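Local coordinates for AB hydrolase-1 domain-containing protein (Streptococcus mutans, PDB 4L9A), which probably hydrolyses carboxylic esters, as an alpha/beta hydrolase classed with the carboxylesterases, at residues A[31-36]-A[73-78]; A[143-148]-A[244-249]. All blocks are in the same frame, centred on the assembly; numbering follows the deposited sequence.

How the interactions relate
Both contacts lie in one alpha/beta hydrolase chain; interaction 1 is within its mixed eight-stranded sheet, interaction 2 beside it. Interaction 1 pairs strand 33-38 with strand 71-75, the second and third in the order across the sheet. Interaction 2 involves no strand pairing: it joins the turn after strand 134-141 and the start of helix 146-151 to helix 244-248, which follows strand 235-239 near the other edge. The centres of interactions 1 and 2 are about 27 Å apart, and the nearest atoms of interactions 1 and 2 about 13 Å. They come in series along the chain, on opposite sides of its centre, so each is a local link of its own part of the fold.

Interaction 1 (A[31-36]-A[73-78]); sequences GPIYTC and LTIDAP
D76 and Y34 meet through backbone and side chain: D76 N gives a nearly straight hydrogen bond to Y34 O. Their side chains lie side by side and point the same way, with ring and carboxylate planes 47° apart. The Y34 CG lies anti to the backbone N, and Y34 CD2 comes 3.3 Å from D76 OD2, which approaches obliquely, while D76 OD1 lies in the ring plane at its edge. OD2 accepts hydrogen bonds from S54 OG and the backbone N of Y82, while OD1 takes the backbone N of T55; these outside donors fix the carboxylate's rotation and satisfy both its oxygens.

C36 and T74 form an antiparallel hydrogen-bonded pair, with T74 N 2.8 Å from C36 O and C36 N 3.1 Å from T74 O. T74 OG1 sits between its own backbone N and carbonyl carbon (chi1 71°), a position from which it reaches to 3.1 Å of C36 CB and receives a weak second bond from C36 N. T35 and I75 make the adjacent non-hydrogen-bonded pair, CA to CA 4.7 Å; on their face of the sheet T35 CB rests 4.0 Å from L73 CD1, and T35 OG1 bonds E24 O.

I33 sends its two branches to different partners: I33 CG2 meets I75 CG2 at 3.7 Å, and I33 CD1 meets P78 CG at 4.2 Å. Helix 93-106 covers I33 and I75 through W96. A strand-axis angle of 153° and the alternating pair types identify a twisted antiparallel ladder, the coupling of strand 33-38 to strand 71-75 in the alpha/beta hydrolase sheet.

Interaction 2 (A[143-148]-A[244-249]); sequences PTTVMI and EKEYLE
P143 meets Y247 through both its ring and its carbonyl. The hydroxyl OH of Y247 donates to P143 O at 2.6 Å, from 38° above the carbonyl plane, and that oxygen lies in the plane of the tyrosine ring at its edge. P143 CG packs 3.8 Å from Y247 CE1.

Two residues on, T145 divides its branches: T145 CG2 is 3.6 Å from Y247 CE1, and T145 OG1 donates to E246 OE2 at 2.6 Å, reaching the anti side of the carboxylate somewhat out of its plane. The same OG1 also accepts from I148 N with an angle of 168°, making T145 the N-cap of helix 146-151.

The selenomethionine M147 bends at chi3 (83°), and M147 CE lies 3.4 Å from E246 CD. Last, I148 CB comes 3.5 Å from E246 OE2, the two side chains crossing at about a right angle.

E246 OE2 also forms a salt bridge with R243, and OE1 bonds Y158. A buried carboxylate is thus satisfied at both oxygens. The capping hydroxyl is gripped twice, donating to E246 and accepting from I148 N, which links the helix start to the carboxylate; the arginine and these donors would probably favour the ionised form of E246.

Interaction 1 (A[31-36]-A[73-78])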
loop_
_atom_site.group_PDB
_atom_site.type_symbol
_atom_site.label_atom_id
_atom_site.label_comp_id
_atom_site.label_asym_id
_atom_site.label_seq_id
_atom_site.Cartn_x
_atom_site.Cartn_y
_atom_site.Cartn_z
ATOM N N GLY A 31 7.832 -7.826 -16.430
ATOM C CA GLY A 31 8.686 -8.890 -15.927
ATOM C C GLY A 31 8.042 -9.493 -14.691
ATOM O O GLY A 31 6.914 -9.136 -14.340
ATOM N N PRO A 32 8.747 -10.413 -14.027
ATOM C CA PRO A 32 8.106 -11.146 -12.937
ATOM C C PRO A 32 7.805 -10.258 -11.748
ATOM O O PRO A 32 8.559 -9.324 -11.431
ATOM C CB PRO A 32 9.147 -12.218 -12.566
ATOM C CG PRO A 32 9.962 -12.406 -13.850
ATOM C CD PRO A 32 10.045 -11.009 -14.420
ATOM N N ILE A 33 6.683 -10.539 -11.100
ATOM C CA ILE A 33 6.289 -9.762 -9.922
ATOM C C ILE A 33 6.053 -10.735 -8.776
ATOM O O ILE A 33 5.333 -11.704 -8.928
ATOM C CB ILE A 33 5.029 -8.939 -10.199
ATOM C CG1 ILE A 33 5.296 -7.938 -11.327
ATOM C CG2 ILE A 33 4.555 -8.199 -8.921
ATOM C CD1 ILE A 33 6.249 -6.764 -10.921
ATOM N N TYR A 34 6.671 -10.472 -7.634
ATOM C CA TYR A 34 6.496 -11.310 -6.456
ATOM C C TYR A 34 5.130 -11.123 -5.791
ATOM O O TYR A 34 4.708 -9.997 -5.470
ATOM C CB TYR A 34 7.604 -11.005 -5.461
ATOM C CG TYR A 34 7.587 -11.820 -4.185
ATOM C CD1 TYR A 34 8.187 -13.076 -4.139
ATOM C CD2 TYR A 34 7.024 -11.309 -3.014
ATOM C CE1 TYR A 34 8.205 -13.813 -2.977
ATOM C CE2 TYR A 34 7.044 -12.041 -1.833
ATOM C CZ TYR A 34 7.636 -13.294 -1.826
ATOM O OH TYR A 34 7.663 -14.038 -0.670
ATOM N N THR A 35 4.446 -12.237 -5.581
ATOM C CA THR A 35 3.152 -12.230 -4.911
ATOM C C THR A 35 3.102 -13.274 -3.810
ATOM O O THR A 35 3.836 -14.267 -3.852
ATOM C CB THR A 35 2.004 -12.548 -5.885
ATOM O OG1 THR A 35 2.134 -13.891 -6.352
ATOM C CG2 THR A 35 2.010 -11.598 -7.086
ATOM N N CYS A 36 2.222 -13.044 -2.837
ATOM C CA CYS A 36 1.872 -14.042 -1.838
ATOM C C CYS A 36 0.362 -14.155 -1.834
ATOM O O CYS A 36 -0.335 -13.142 -1.861
ATOM C CB CYS A 36 2.362 -13.635 -0.452
ATOM S SG CYS A 36 4.137 -13.423 -0.345
ATOM N N LEU A 73 -4.022 -11.481 -1.244
ATOM C CA LEU A 73 -3.059 -11.318 -2.326
ATOM C C LEU A 73 -2.169 -10.146 -1.996
ATOM O O LEU A 73 -2.637 -9.013 -1.919
ATOM C CB LEU A 73 -3.758 -11.060 -3.671
ATOM C CG LEU A 73 -2.865 -10.733 -4.865
ATOM C CD1 LEU A 73 -1.846 -11.877 -5.170
ATOM C CD2 LEU A 73 -3.733 -10.465 -6.089
ATOM N N THR A 74 -0.888 -10.411 -1.787
ATOM C CA THR A 74 0.057 -9.321 -1.622
ATOM C C THR A 74 0.905 -9.211 -2.877
ATOM O O THR A 74 1.236 -10.226 -3.518
ATOM C CB THR A 74 0.949 -9.508 -0.384
ATOM O OG1 THR A 74 1.870 -10.581 -0.610
ATOM C CG2 THR A 74 0.100 -9.808 0.866
ATOM N N ILE A 75 1.270 -7.980 -3.214
ATOM C CA ILE A 75 2.033 -7.689 -4.418
ATOM C C ILE A 75 3.207 -6.759 -4.107
ATOM O O ILE A 75 3.017 -5.686 -3.518
ATOM C CB ILE A 75 1.131 -7.020 -5.487
ATOM C CG1 ILE A 75 -0.052 -7.929 -5.837
ATOM C CG2 ILE A 75 1.932 -6.681 -6.741
ATOM C CD1 ILE A 75 -1.062 -7.282 -6.790
ATOM N N ASP A 76 4.416 -7.166 -4.494
ATOM C CA ASP A 76 5.602 -6.320 -4.338
ATOM C C ASP A 76 5.871 -5.525 -5.621
ATOM O O ASP A 76 5.996 -6.101 -6.694
ATOM C CB ASP A 76 6.846 -7.153 -3.994
ATOM C CG ASP A 76 6.791 -7.753 -2.594
ATOM O OD1 ASP A 76 5.697 -7.732 -1.972
ATOM O OD2 ASP A 76 7.833 -8.270 -2.124
ATOM N N ALA A 77 5.972 -4.202 -5.511
ATOM C CA ALA A 77 6.303 -3.379 -6.675
ATOM C C ALA A 77 7.734 -3.658 -7.132
ATOM O O ALA A 77 8.562 -4.139 -6.356
ATOM C CB ALA A 77 6.124 -1.877 -6.347
ATOM N N PRO A 78 8.034 -3.364 -8.400
ATOM C CA PRO A 78 9.428 -3.470 -8.840
ATOM C C PRO A 78 10.342 -2.738 -7.863
ATOM O O PRO A 78 9.922 -1.748 -7.239
ATOM C CB PRO A 78 9.414 -2.753 -10.196
ATOM C CG PRO A 78 8.029 -2.988 -10.705
ATOM C CD PRO A 78 7.142 -2.923 -9.486
#

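Interaction 2 (A[143-148]-A[244-249])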
loop_
_atom_site.group_PDB
_atom_site.type_symbol
_atom_site.label_atom_id
_atom_site.label_comp_id
_atom_site.label_asym_id
_atom_site.label_seq_id
_atom_site.Cartn_x
_atom_site.Cartn_y
_atom_site.Cartn_z
ATOM N N PRO A 143 -3.208 6.914 2.551
ATOM C CA PRO A 143 -2.951 6.847 1.109
ATOM C C PRO A 143 -2.528 8.217 0.589
ATOM O O PRO A 143 -3.052 9.238 1.044
ATOM C CB PRO A 143 -4.308 6.439 0.525
ATOM C CG PRO A 143 -5.312 6.908 1.546
ATOM C CD PRO A 143 -4.630 6.731 2.884
ATOM N N THR A 144 -1.577 8.234 -0.339
ATOM C CA THR A 144 -1.010 9.479 -0.827
ATOM C C THR A 144 -2.038 10.259 -1.649
ATOM O O THR A 144 -2.559 9.739 -2.639
ATOM C CB THR A 144 0.264 9.207 -1.665
ATOM O OG1 THR A 144 1.128 8.322 -0.936
ATOM C CG2 THR A 144 1.005 10.514 -1.943
ATOM N N THR A 145 -2.345 11.491 -1.230
ATOM C CA THR A 145 -3.273 12.344 -1.978
ATOM C C THR A 145 -2.562 13.158 -3.053
ATOM O O THR A 145 -1.360 13.443 -2.953
ATOM C CB THR A 145 -4.009 13.355 -1.081
ATOM O OG1 THR A 145 -3.048 14.184 -0.405
ATOM C CG2 THR A 145 -4.905 12.646 -0.067
ATOM N N VAL A 146 -3.317 13.549 -4.074
ATOM C CA VAL A 146 -2.785 14.415 -5.108
ATOM C C VAL A 146 -2.283 15.700 -4.449
ATOM O O VAL A 146 -1.237 16.233 -4.822
ATOM C CB VAL A 146 -3.846 14.749 -6.164
ATOM C CG1 VAL A 146 -3.344 15.842 -7.081
ATOM C CG2 VAL A 146 -4.218 13.496 -6.955
HETATM N N MSE A 147 -3.009 16.172 -3.440
HETATM C CA MSE A 147 -2.578 17.360 -2.714
HETATM C C MSE A 147 -1.189 17.198 -2.101
HETATM O O MSE A 147 -0.293 17.998 -2.371
HETATM C CB MSE A 147 -3.576 17.730 -1.623
HETATM C CG MSE A 147 -3.278 19.073 -0.970
HETATM SE SE MSE A 147 -3.998 19.161 0.842
HETATM C CE MSE A 147 -2.538 18.254 1.773
ATOM N N ILE A 148 -1.009 16.176 -1.270
ATOM C CA ILE A 148 0.277 15.989 -0.606
ATOM C C ILE A 148 1.359 15.683 -1.646
ATOM O O ILE A 148 2.502 16.109 -1.511
ATOM C CB ILE A 148 0.223 14.897 0.501
ATOM C CG1 ILE A 148 1.297 15.136 1.568
ATOM C CG2 ILE A 148 0.344 13.496 -0.094
ATOM C CD1 ILE A 148 1.069 16.365 2.394
ATOM N N GLU A 244 -6.793 15.571 8.777
ATOM C CA GLU A 244 -8.233 15.363 8.609
ATOM C C GLU A 244 -8.848 16.092 7.401
ATOM O O GLU A 244 -9.554 15.481 6.592
ATOM C CB GLU A 244 -8.984 15.730 9.892
ATOM C CG GLU A 244 -10.503 15.571 9.785
ATOM C CD GLU A 244 -11.241 16.221 10.947
ATOM O OE1 GLU A 244 -10.710 17.187 11.525
ATOM O OE2 GLU A 244 -12.342 15.759 11.289
ATOM N N LYS A 245 -8.587 17.391 7.280
ATOM C CA LYS A 245 -9.192 18.182 6.205
ATOM C C LYS A 245 -8.774 17.697 4.811
ATOM O O LYS A 245 -9.602 17.557 3.907
ATOM C CB LYS A 245 -8.855 19.665 6.363
ATOM C CG LYS A 245 -9.543 20.542 5.336
ATOM C CD LYS A 245 -9.221 22.012 5.542
ATOM C CE LYS A 245 -9.880 22.854 4.460
ATOM N NZ LYS A 245 -11.345 22.576 4.372
ATOM N N GLU A 246 -7.480 17.460 4.652
ATOM C CA GLU A 246 -6.924 16.923 3.415
ATOM C C GLU A 246 -7.710 15.688 2.952
ATOM O O GLU A 246 -8.177 15.629 1.816
ATOM C CB GLU A 246 -5.444 16.579 3.632
ATOM C CG GLU A 246 -4.817 15.688 2.535
ATOM C CD GLU A 246 -3.448 15.141 2.937
ATOM O OE1 GLU A 246 -2.962 15.494 4.033
ATOM O OE2 GLU A 246 -2.863 14.349 2.166
ATOM N N TYR A 247 -7.877 14.723 3.849
ATOM C CA TYR A 247 -8.603 13.498 3.527
ATOM C C TYR A 247 -10.108 13.704 3.305
ATOM O O TYR A 247 -10.679 13.130 2.384
ATOM C CB TYR A 247 -8.306 12.398 4.550
ATOM C CG TYR A 247 -6.962 11.758 4.281
ATOM C CD1 TYR A 247 -6.727 11.074 3.085
ATOM C CD2 TYR A 247 -5.925 11.859 5.190
ATOM C CE1 TYR A 247 -5.516 10.500 2.818
ATOM C CE2 TYR A 247 -4.697 11.283 4.927
ATOM C CZ TYR A 247 -4.502 10.605 3.740
ATOM O OH TYR A 247 -3.289 10.037 3.474
ATOM N N LEU A 248 -10.731 14.556 4.117
ATOM C CA LEU A 248 -12.133 14.909 3.901
ATOM C C LEU A 248 -12.377 15.465 2.496
ATOM O O LEU A 248 -13.416 15.206 1.895
ATOM C CB LEU A 248 -12.606 15.921 4.951
ATOM C CG LEU A 248 -12.868 15.383 6.358
ATOM C CD1 LEU A 248 -13.462 16.488 7.240
ATOM C CD2 LEU A 248 -13.807 14.176 6.297
ATOM N N GLU A 249 -11.418 16.227 1.974
ATOM C CA GLU A 249 -11.548 16.831 0.647
ATOM C C GLU A 249 -10.941 15.968 -0.457
ATOM O O GLU A 249 -10.863 16.399 -1.612
ATOM C CB GLU A 249 -10.824 18.172 0.604
ATOM C CG GLU A 249 -11.415 19.257 1.470
ATOM C CD GLU A 249 -10.539 20.495 1.463
ATOM O OE1 GLU A 249 -9.374 20.389 1.005
ATOM O OE2 GLU A 249 -11.013 21.564 1.912
#